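Local coordinates for ribokinase, putative (Burkholderia thailandensis, PDB 3B1N), which binds nucleosides such as inosine and mizoribine together with adenine nucleotides, and probably phosphorylates the nucleoside as a kinase of the pfkB (ribokinase) family, at residues 77-82 against 90-95; 198-203 against 208-213; 238-243 against 305-310. All coordinates share one frame; numbering follows the deposited sequence.

Contact 1: residues 77-82 against 90-95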
loop_
_atom_site.group_PDB
_atom_site.type_symbol
_atom_site.label_atom_id
_atom_site.label_comp_id
_atom_site.label_asym_id
_atom_site.label_seq_id
_atom_site.Cartn_x
_atom_site.Cartn_y
_atom_site.Cartn_z
ATOM N N PRO B 77 -18.658 14.166 8.889
ATOM C CA PRO B 77 -17.630 15.158 8.518
ATOM C C PRO B 77 -17.657 15.510 7.042
ATOM O O PRO B 77 -17.407 16.676 6.666
ATOM C CB PRO B 77 -16.312 14.478 8.919
ATOM C CG PRO B 77 -16.756 13.644 10.130
ATOM C CD PRO B 77 -18.087 13.068 9.703
ATOM N N TYR B 78 -17.922 14.540 6.183
ATOM C CA TYR B 78 -17.997 14.810 4.745
ATOM C C TYR B 78 -19.231 15.619 4.398
ATOM O O TYR B 78 -19.116 16.532 3.572
ATOM C CB TYR B 78 -17.946 13.489 3.931
ATOM C CG TYR B 78 -17.030 13.555 2.715
ATOM C CD1 TYR B 78 -16.147 12.500 2.410
ATOM C CD2 TYR B 78 -17.134 14.600 1.797
ATOM C CE1 TYR B 78 -15.331 12.537 1.292
ATOM C CE2 TYR B 78 -16.320 14.647 0.677
ATOM C CZ TYR B 78 -15.417 13.604 0.427
ATOM O OH TYR B 78 -14.637 13.669 -0.697
ATOM N N LEU B 79 -20.387 15.300 5.014
ATOM C CA LEU B 79 -21.603 16.081 4.763
ATOM C C LEU B 79 -21.348 17.509 5.186
ATOM O O LEU B 79 -21.727 18.444 4.412
ATOM C CB LEU B 79 -22.813 15.526 5.504
ATOM C CG LEU B 79 -23.120 14.073 5.113
ATOM C CD1 LEU B 79 -24.277 13.612 5.956
ATOM C CD2 LEU B 79 -23.445 13.908 3.608
ATOM N N ASP B 80 -20.706 17.690 6.352
ATOM C CA ASP B 80 -20.496 19.082 6.861
ATOM C C ASP B 80 -19.529 19.825 5.956
ATOM O O ASP B 80 -19.703 21.013 5.701
ATOM C CB ASP B 80 -19.975 18.992 8.292
ATOM C CG ASP B 80 -21.036 18.519 9.265
ATOM O OD1 ASP B 80 -22.220 18.389 8.893
ATOM O OD2 ASP B 80 -20.637 18.328 10.422
ATOM N N ARG B 81 -18.538 19.126 5.430
ATOM C CA ARG B 81 -17.589 19.746 4.517
ATOM C C ARG B 81 -18.286 20.184 3.220
ATOM O O ARG B 81 -18.020 21.271 2.700
ATOM C CB ARG B 81 -16.487 18.752 4.200
ATOM C CG ARG B 81 -15.579 19.184 3.060
ATOM C CD ARG B 81 -14.555 18.107 2.821
ATOM N NE ARG B 81 -13.624 18.452 1.721
ATOM C CZ ARG B 81 -12.616 19.293 1.879
ATOM N NH1 ARG B 81 -12.461 19.878 3.053
ATOM N NH2 ARG B 81 -11.779 19.567 0.882
ATOM N N MET B 82 -19.205 19.366 2.707
ATOM C CA MET B 82 -19.895 19.708 1.483
ATOM C C MET B 82 -20.686 20.973 1.727
ATOM O O MET B 82 -20.658 21.884 0.884
ATOM C CB MET B 82 -20.815 18.569 1.090
ATOM C CG MET B 82 -20.005 17.441 0.521
ATOM S SD MET B 82 -21.069 16.063 0.078
ATOM C CE MET B 82 -22.023 16.777 -1.237
ATOM N N GLU B 90 -27.578 16.911 -2.909
ATOM C CA GLU B 90 -28.824 16.445 -3.562
ATOM C C GLU B 90 -28.748 14.929 -3.864
ATOM O O GLU B 90 -29.687 14.169 -3.521
ATOM C CB GLU B 90 -29.042 17.250 -4.867
ATOM C CG GLU B 90 -30.260 16.810 -5.654
ATOM C CD GLU B 90 -30.553 17.713 -6.856
ATOM O OE1 GLU B 90 -31.599 17.498 -7.502
ATOM O OE2 GLU B 90 -29.730 18.601 -7.193
ATOM N N TYR B 91 -27.630 14.492 -4.446
ATOM C CA TYR B 91 -27.489 13.091 -4.933
ATOM C C TYR B 91 -26.497 12.275 -4.101
ATOM O O TYR B 91 -26.023 11.230 -4.568
ATOM C CB TYR B 91 -27.078 13.076 -6.412
ATOM C CG TYR B 91 -28.033 13.841 -7.307
ATOM C CD1 TYR B 91 -29.332 13.382 -7.475
ATOM C CD2 TYR B 91 -27.629 15.004 -7.961
ATOM C CE1 TYR B 91 -30.246 14.082 -8.277
ATOM C CE2 TYR B 91 -28.528 15.714 -8.792
ATOM C CZ TYR B 91 -29.833 15.241 -8.923
ATOM O OH TYR B 91 -30.716 15.922 -9.755
ATOM N N VAL B 92 -26.189 12.773 -2.895
ATOM C CA VAL B 92 -25.323 12.042 -1.931
ATOM C C VAL B 92 -26.271 11.263 -0.994
ATOM O O VAL B 92 -26.961 11.867 -0.146
ATOM C CB VAL B 92 -24.388 12.991 -1.150
ATOM C CG1 VAL B 92 -23.561 12.209 -0.104
ATOM C CG2 VAL B 92 -23.460 13.688 -2.120
ATOM N N ARG B 93 -26.305 9.938 -1.115
ATOM C CA ARG B 93 -27.210 9.121 -0.297
ATOM C C ARG B 93 -26.429 8.532 0.867
ATOM O O ARG B 93 -25.337 8.011 0.665
ATOM C CB ARG B 93 -27.893 8.034 -1.129
ATOM C CG ARG B 93 -28.708 7.083 -0.269
ATOM C CD ARG B 93 -30.073 6.760 -0.798
ATOM N NE ARG B 93 -30.626 5.583 -0.126
ATOM C CZ ARG B 93 -31.446 4.730 -0.734
ATOM N NH1 ARG B 93 -31.927 3.657 -0.089
ATOM N NH2 ARG B 93 -31.774 4.982 -2.000
ATOM N N VAL B 94 -26.974 8.651 2.052
ATOM C CA VAL B 94 -26.333 8.143 3.263
ATOM C C VAL B 94 -27.008 6.850 3.735
ATOM O O VAL B 94 -28.212 6.852 4.025
ATOM C CB VAL B 94 -26.390 9.186 4.369
ATOM C CG1 VAL B 94 -25.748 8.634 5.650
ATOM C CG2 VAL B 94 -25.634 10.444 3.919
ATOM N N LEU B 95 -26.248 5.763 3.846
ATOM C CA LEU B 95 -26.851 4.467 4.246
ATOM C C LEU B 95 -26.732 4.218 5.727
ATOM O O LEU B 95 -25.660 4.339 6.326
ATOM C CB LEU B 95 -26.161 3.320 3.523
ATOM C CG LEU B 95 -25.949 3.474 2.030
ATOM C CD1 LEU B 95 -25.186 2.237 1.481
ATOM C CD2 LEU B 95 -27.280 3.686 1.332
#
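Met-82 and Leu-79 of helix 76-85 pack on Val-92 and Val-94 of strand 88-95, and everything that crosses between them is apolar. The tightest meeting is that of Met-82 CE with Val-92 CG2, 3.5 Å apart. The methionine runs straight out as far as its sulfur and then bends, chi3 being 66°, which brings the terminal methyl against the valine; Met-82 SD lies a little farther off, 4.0 Å from the same Val-92 CG2. Leu-79 works with both branches. Leu-79 CD1 rests on Val-94 CG2 at 4.0 Å, while Leu-79 CD2 sits between the two valines, 4.1 Å from Val-92 CG1. Leu-79 and Val-92 lie flank to flank, running in opposite senses, so the two methyls of Val-92 have different partners: CG1 the leucine, CG2 the methionine.

The polar partners of these segments lie outside the contact. Tyr-78 takes no part in the packing; its OH bonds to Gly-47 O and to Gln-290 NE2, while its ring meets Phe-46 edge-to-face. On the strand side, Glu-90 makes a salt bridge with Arg-65.

The geometry is that of a beta-alpha-beta crossover: strand 64-71, helix 76-85 and strand 88-95 follow one another, and the helix runs back nearly antiparallel to the last strand, at 158°, with the short axes 11.2 Å apart at closest approach. Strand 88-95 is the outermost strand at one end of the nine-stranded Rossmann-like sheet, bonded through its backbone to the parallel strand 64-71. The helix covers both strands at once, for Leu-79 also touches Leu-70 and Met-82 also touches Met-66.

Contact 2: residues 198-203 against 208-213. With NA (sodium ion), chain H.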
loop_
_atom_site.group_PDB
_atom_site.type_symbol
_atom_site.label_atom_id
_atom_site.label_comp_id
_atom_site.label_asym_id
_atom_site.label_seq_id
_atom_site.Cartn_x
_atom_site.Cartn_y
_atom_site.Cartn_z
ATOM N N LEU B 198 -4.246 -0.842 -20.121
ATOM C CA LEU B 198 -5.140 -1.884 -19.651
ATOM C C LEU B 198 -6.451 -1.868 -20.424
ATOM O O LEU B 198 -7.026 -2.937 -20.681
ATOM C CB LEU B 198 -5.384 -1.722 -18.143
ATOM C CG LEU B 198 -4.515 -2.477 -17.140
ATOM C CD1 LEU B 198 -3.049 -2.391 -17.458
ATOM C CD2 LEU B 198 -4.809 -1.948 -15.777
ATOM N N VAL B 199 -6.933 -0.678 -20.810
ATOM C CA VAL B 199 -8.187 -0.620 -21.593
ATOM C C VAL B 199 -8.003 -1.270 -22.981
ATOM O O VAL B 199 -8.873 -2.056 -23.431
ATOM C CB VAL B 199 -8.681 0.831 -21.746
ATOM C CG1 VAL B 199 -9.862 0.895 -22.772
ATOM C CG2 VAL B 199 -9.171 1.373 -20.362
ATOM N N CYS B 200 -6.901 -0.916 -23.640
ATOM C CA CYS B 200 -6.566 -1.507 -24.959
ATOM C C CYS B 200 -6.460 -3.021 -24.810
ATOM O O CYS B 200 -7.061 -3.777 -25.586
ATOM C CB CYS B 200 -5.250 -0.956 -25.421
ATOM S SG CYS B 200 -5.339 0.731 -25.986
ATOM N N ASP B 201 -5.730 -3.477 -23.793
ATOM C CA ASP B 201 -5.583 -4.936 -23.563
ATOM C C ASP B 201 -6.916 -5.643 -23.359
ATOM O O ASP B 201 -7.155 -6.713 -23.939
ATOM C CB ASP B 201 -4.686 -5.217 -22.365
ATOM C CG ASP B 201 -3.226 -4.918 -22.631
ATOM O OD1 ASP B 201 -2.831 -4.523 -23.766
ATOM O OD2 ASP B 201 -2.458 -5.063 -21.651
ATOM N N LYS B 202 -7.801 -5.062 -22.558
ATOM C CA LYS B 202 -9.047 -5.736 -22.172
ATOM C C LYS B 202 -10.085 -5.682 -23.300
ATOM O O LYS B 202 -10.829 -6.646 -23.532
ATOM C CB LYS B 202 -9.592 -5.164 -20.844
ATOM C CG LYS B 202 -10.958 -5.716 -20.357
ATOM C CD LYS B 202 -11.169 -5.486 -18.832
ATOM C CE LYS B 202 -10.330 -6.484 -17.981
ATOM N NZ LYS B 202 -10.397 -6.083 -16.538
ATOM N N THR B 203 -10.142 -4.552 -23.996
ATOM C CA THR B 203 -11.107 -4.413 -25.085
ATOM C C THR B 203 -10.660 -5.153 -26.334
ATOM O O THR B 203 -11.505 -5.523 -27.175
ATOM C CB THR B 203 -11.331 -2.943 -25.505
ATOM O OG1 THR B 203 -10.093 -2.368 -25.936
ATOM C CG2 THR B 203 -11.990 -2.117 -24.390
ATOM N N ASP B 208 -6.406 3.883 -31.567
ATOM C CA ASP B 208 -7.077 4.344 -32.781
ATOM C C ASP B 208 -8.524 3.937 -32.781
ATOM O O ASP B 208 -9.397 4.752 -33.099
ATOM C CB ASP B 208 -6.416 3.748 -34.043
ATOM C CG ASP B 208 -5.164 4.497 -34.482
ATOM O OD1 ASP B 208 -4.884 5.613 -33.986
ATOM O OD2 ASP B 208 -4.452 3.953 -35.364
ATOM N N GLU B 209 -8.763 2.671 -32.437
ATOM C CA GLU B 209 -10.099 2.108 -32.413
ATOM C C GLU B 209 -10.957 2.698 -31.290
ATOM O O GLU B 209 -12.138 2.925 -31.462
ATOM C CB GLU B 209 -10.034 0.581 -32.379
ATOM C CG GLU B 209 -9.565 0.019 -33.745
ATOM C CD GLU B 209 -9.079 -1.431 -33.726
ATOM O OE1 GLU B 209 -9.159 -2.086 -34.797
ATOM O OE2 GLU B 209 -8.588 -1.923 -32.687
ATOM N N ILE B 210 -10.350 2.971 -30.141
ATOM C CA ILE B 210 -11.092 3.593 -29.053
ATOM C C ILE B 210 -11.486 5.030 -29.431
ATOM O O ILE B 210 -12.638 5.478 -29.213
ATOM C CB ILE B 210 -10.251 3.549 -27.747
ATOM C CG1 ILE B 210 -10.068 2.104 -27.273
ATOM C CG2 ILE B 210 -10.858 4.404 -26.641
ATOM C CD1 ILE B 210 -8.971 1.965 -26.249
ATOM N N ALA B 211 -10.512 5.729 -30.011
ATOM C CA ALA B 211 -10.654 7.116 -30.398
ATOM C C ALA B 211 -11.779 7.279 -31.423
ATOM O O ALA B 211 -12.461 8.299 -31.450
ATOM C CB ALA B 211 -9.346 7.624 -30.987
ATOM N N SER B 212 -11.986 6.253 -32.248
ATOM C CA SER B 212 -13.067 6.312 -33.240
ATOM C C SER B 212 -14.450 6.199 -32.615
ATOM O O SER B 212 -15.430 6.560 -33.257
ATOM C CB SER B 212 -12.870 5.257 -34.331
ATOM O OG SER B 212 -13.231 3.966 -33.872
ATOM N N ARG B 213 -14.535 5.728 -31.364
ATOM C CA ARG B 213 -15.827 5.524 -30.688
ATOM C C ARG B 213 -16.227 6.593 -29.665
ATOM O O ARG B 213 -17.256 6.451 -28.987
ATOM C CB ARG B 213 -15.870 4.128 -30.075
ATOM C CG ARG B 213 -15.687 3.022 -31.139
ATOM C CD ARG B 213 -15.614 1.692 -30.447
ATOM N NE ARG B 213 -15.855 0.564 -31.355
ATOM C CZ ARG B 213 -14.989 0.116 -32.258
ATOM N NH1 ARG B 213 -15.323 -0.935 -33.000
ATOM N NH2 ARG B 213 -13.811 0.704 -32.436
HETATM NA NA NA H . -18.739 6.408 -27.343
HETATM O O HOH W 1 -20.085 7.874 -28.804
#
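Ile-210 drives its delta methyl between Val-199 and Cys-200, and that one carbon carries nearly all of the contact. Ile-210 CD1 lies 3.7 Å from Val-199 CG1 and 3.8 Å from Cys-200 SG. The isoleucine gets there by extension: with chi2 at 164°, CD1 stands at the far end of a stretched arm that points across to helix 193-203. Val-199 meets it at a slant, offering the methyl that lies anti to its own backbone N. The sulfur of Cys-200 comes in from the next position on the helix, and Thr-203, one turn on from Val-199, borders the same spot more loosely.

Thr-203 has its hydroxyl turned back into its own helix. Thr-203 OG1 donates to Val-199 O at 2.8 Å, and this carbonyl also takes the backbone N-H of Thr-203, the two donors arriving from opposite faces of its plane. The same OG1 bonds to Trp-205 N, so the hydroxyl ties the end of the helix to the turn that follows.

On the other helix, Glu-209 O is gripped in a similar way. Ser-212 OG donates to Glu-209 O at 2.8 Å from one face and Arg-213 NH2 at 2.9 Å from the other, NH2 standing well above the carbonyl plane although the oxygen lies in the guanidinium plane. Arg-213 also makes a cation-pi contact with Trp-205. Arg-213 O binds the sodium ion at 2.2 Å, alongside the carbonyls of Ile-183, Glu-184 and Ala-186 and a water.

The contact joins the end of helix 193-203 to the short helix 207-211, just before strand 216-220 of the large sheet. Helix 176-185 packs against Val-199 and Thr-203 through Ile-183, while Leu-198 reaches Leu-26 of the second subunit.

Contact 3: residues 238-243 against 305-310. With ADP (adenosine-5'-diphosphate), chain G.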
loop_
_atom_site.group_PDB
_atom_site.type_symbol
_atom_site.label_atom_id
_atom_site.label_comp_id
_atom_site.label_asym_id
_atom_site.label_seq_id
_atom_site.Cartn_x
_atom_site.Cartn_y
_atom_site.Cartn_z
ATOM N N PRO B 238 0.869 20.494 -22.351
ATOM C CA PRO B 238 2.040 20.491 -21.460
ATOM C C PRO B 238 1.658 20.399 -20.013
ATOM O O PRO B 238 0.602 20.916 -19.621
ATOM C CB PRO B 238 2.702 21.858 -21.706
ATOM C CG PRO B 238 1.696 22.672 -22.474
ATOM C CD PRO B 238 0.558 21.818 -22.932
ATOM N N ALA B 239 2.545 19.825 -19.202
ATOM C CA ALA B 239 2.423 20.001 -17.770
ATOM C C ALA B 239 2.706 21.428 -17.338
ATOM O O ALA B 239 3.440 22.164 -18.015
ATOM C CB ALA B 239 3.386 19.033 -17.026
ATOM N N VAL B 240 2.154 21.820 -16.206
ATOM C CA VAL B 240 2.533 23.051 -15.527
ATOM C C VAL B 240 3.557 22.659 -14.473
ATOM O O VAL B 240 3.309 21.734 -13.704
ATOM C CB VAL B 240 1.300 23.752 -14.875
ATOM C CG1 VAL B 240 1.667 24.992 -14.089
ATOM C CG2 VAL B 240 0.357 24.187 -15.961
ATOM N N ARG B 241 4.697 23.347 -14.446
ATOM C CA ARG B 241 5.706 23.078 -13.398
ATOM C C ARG B 241 5.109 23.230 -12.023
ATOM O O ARG B 241 4.565 24.276 -11.677
ATOM C CB ARG B 241 6.916 24.035 -13.570
ATOM C CG ARG B 241 8.082 23.738 -12.635
ATOM C CD ARG B 241 9.418 23.999 -13.318
ATOM N NE ARG B 241 10.254 22.794 -13.261
ATOM C CZ ARG B 241 10.301 21.845 -14.205
ATOM N NH1 ARG B 241 11.087 20.780 -14.045
ATOM N NH2 ARG B 241 9.571 21.950 -15.314
ATOM N N ALA B 242 5.228 22.172 -11.218
ATOM C CA ALA B 242 4.701 22.183 -9.865
ATOM C C ALA B 242 5.552 23.058 -8.982
ATOM O O ALA B 242 6.789 22.981 -9.076
ATOM C CB ALA B 242 4.731 20.752 -9.307
ATOM N N GLU B 243 4.907 23.807 -8.091
ATOM C CA GLU B 243 5.675 24.618 -7.134
ATOM C C GLU B 243 6.498 23.708 -6.220
ATOM O O GLU B 243 7.635 24.074 -5.852
ATOM C CB GLU B 243 4.793 25.583 -6.331
ATOM C CG GLU B 243 3.886 26.492 -7.189
ATOM C CD GLU B 243 4.588 27.683 -7.828
ATOM O OE1 GLU B 243 5.472 27.478 -8.702
ATOM O OE2 GLU B 243 4.218 28.828 -7.478
ATOM N N THR B 305 0.365 32.982 -16.221
ATOM C CA THR B 305 1.815 32.806 -16.088
ATOM C C THR B 305 2.315 31.593 -16.850
ATOM O O THR B 305 3.338 31.662 -17.530
ATOM C CB THR B 305 2.238 32.708 -14.645
ATOM O OG1 THR B 305 1.916 33.953 -14.008
ATOM C CG2 THR B 305 3.735 32.480 -14.545
ATOM N N ALA B 306 1.584 30.470 -16.770
ATOM C CA ALA B 306 2.018 29.255 -17.450
ATOM C C ALA B 306 1.914 29.300 -18.960
ATOM O O ALA B 306 2.778 28.774 -19.656
ATOM C CB ALA B 306 1.186 28.024 -16.943
ATOM N N PHE B 307 0.846 29.919 -19.459
ATOM C CA PHE B 307 0.445 29.738 -20.863
ATOM C C PHE B 307 0.393 30.998 -21.704
ATOM O O PHE B 307 0.286 30.884 -22.900
ATOM C CB PHE B 307 -0.897 29.026 -20.938
ATOM C CG PHE B 307 -0.877 27.703 -20.258
ATOM C CD1 PHE B 307 0.033 26.703 -20.680
ATOM C CD2 PHE B 307 -1.767 27.443 -19.202
ATOM C CE1 PHE B 307 0.057 25.450 -20.031
ATOM C CE2 PHE B 307 -1.734 26.176 -18.546
ATOM C CZ PHE B 307 -0.844 25.198 -18.983
ATOM N N GLY B 308 0.403 32.151 -21.070
ATOM C CA GLY B 308 0.546 33.432 -21.789
ATOM C C GLY B 308 -0.761 34.034 -22.262
ATOM O O GLY B 308 -0.763 35.048 -22.982
ATOM N N TYR B 309 -1.889 33.437 -21.872
ATOM C CA TYR B 309 -3.200 33.972 -22.223
ATOM C C TYR B 309 -4.222 33.694 -21.146
ATOM O O TYR B 309 -3.945 32.918 -20.206
ATOM C CB TYR B 309 -3.669 33.468 -23.593
ATOM C CG TYR B 309 -4.006 31.982 -23.720
ATOM C CD1 TYR B 309 -5.353 31.563 -23.764
ATOM C CD2 TYR B 309 -3.008 31.014 -23.837
ATOM C CE1 TYR B 309 -5.673 30.197 -23.901
ATOM C CE2 TYR B 309 -3.326 29.633 -23.959
ATOM C CZ TYR B 309 -4.652 29.254 -23.989
ATOM O OH TYR B 309 -4.989 27.912 -24.172
ATOM N N ARG B 310 -5.365 34.372 -21.253
ATOM C CA ARG B 310 -6.465 34.229 -20.300
ATOM C C ARG B 310 -7.413 33.114 -20.775
ATOM O O ARG B 310 -7.865 33.145 -21.937
ATOM C CB ARG B 310 -7.227 35.550 -20.168
ATOM C CG ARG B 310 -8.227 35.590 -19.015
ATOM C CD ARG B 310 -8.819 37.009 -18.744
ATOM N NE ARG B 310 -9.056 37.769 -19.984
ATOM C CZ ARG B 310 -10.011 37.507 -20.890
ATOM N NH1 ARG B 310 -10.864 36.489 -20.732
ATOM N NH2 ARG B 310 -10.106 38.267 -21.978
HETATM P PB ADP G . -3.628 10.041 -12.124
HETATM O O1B ADP G . -2.769 8.789 -12.213
HETATM O O2B ADP G . -4.985 9.762 -12.693
HETATM O O3B ADP G . -3.730 10.812 -10.855
HETATM P PA ADP G . -1.556 11.586 -13.647
HETATM O O1A ADP G . -0.465 11.101 -12.683
HETATM O O2A ADP G . -1.445 11.268 -15.107
HETATM O O3A ADP G . -3.000 11.070 -13.264
HETATM O "O5'" ADP G . -1.582 13.119 -13.345
HETATM C "C5'" ADP G . -2.646 13.865 -13.948
HETATM C "C4'" ADP G . -2.232 15.267 -14.368
HETATM O "O4'" ADP G . -1.792 15.999 -13.204
HETATM C "C3'" ADP G . -1.041 15.307 -15.355
HETATM O "O3'" ADP G . -1.476 15.097 -16.708
HETATM C "C2'" ADP G . -0.446 16.651 -15.020
HETATM O "O2'" ADP G . -1.160 17.692 -15.721
HETATM C "C1'" ADP G . -0.679 16.818 -13.545
HETATM N N9 ADP G . 0.500 16.293 -12.803
HETATM C C8 ADP G . 0.730 15.034 -12.308
HETATM N N7 ADP G . 1.978 14.975 -11.740
HETATM C C5 ADP G . 2.554 16.150 -11.944
HETATM C C6 ADP G . 3.861 16.728 -11.640
HETATM N N6 ADP G . 4.768 15.946 -10.990
HETATM N N1 ADP G . 4.101 17.975 -12.000
HETATM C C2 ADP G . 3.188 18.739 -12.647
HETATM N N3 ADP G . 1.965 18.276 -12.935
HETATM C C4 ADP G . 1.612 17.024 -12.644
#
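Val-240 and Pro-238 pack on Phe-307 in the pfkB (ribokinase) fold, where the loop after strand 233-237 forms part of the ADP pocket and the end of helix 296-307 packs against it.

The packing is wholly apolar. Val-240 CG2 presses on Phe-307 CZ at 3.4 Å, the two side chains crossing at about a right angle, and Pro-238 CG touches Phe-307 CE1 at 4.0 Å. Phe-307 swings into place through chi1 of -58°, which sets CG anti to its carbonyl carbon and brings the far end of the ring against Val-240 and Pro-238. Its own neighbour Ala-306 lays CB over the centre of one ring face, and Ala-306 CB also meets Val-240 CG2 at 4.0 Å. Helix 269-284 adds the side chain of Arg-274 against both Pro-238 and Phe-307.

The ligand contacts come from the loop, which is also bonded to helix 269-284 through Pro-238 O and Ser-277 OG. Val-240 serves both: its methyls meet the helix end and its backbone O borders the adenine. Ala-242 CB lies 3.9 Å from N1 of the ADP, and Val-240 O approaches the adenine C2 to 3.2 Å.

All three contacts are apolar where their segments meet, yet they differ in depth and surroundings. Contact 2 is the buried one; contacts 1 and 3 are only partly buried, and Ala-306 in contact 3 is exposed. Contacts 1 and 2 lie on opposite sides of the chain's centre, their centres 35 Å apart, and no two of the three touch. Contact 1 sets a helix on an edge strand of the large sheet; contact 3 follows strand 233-237, the edge strand at its other end, but joins a loop to a helix end. Bound groups separate them further: contact 2 adjoins a sodium site, contact 3 the adenine, and the side chain of Met-82 in contact 1 is about 14 Å from the bound mizoribine.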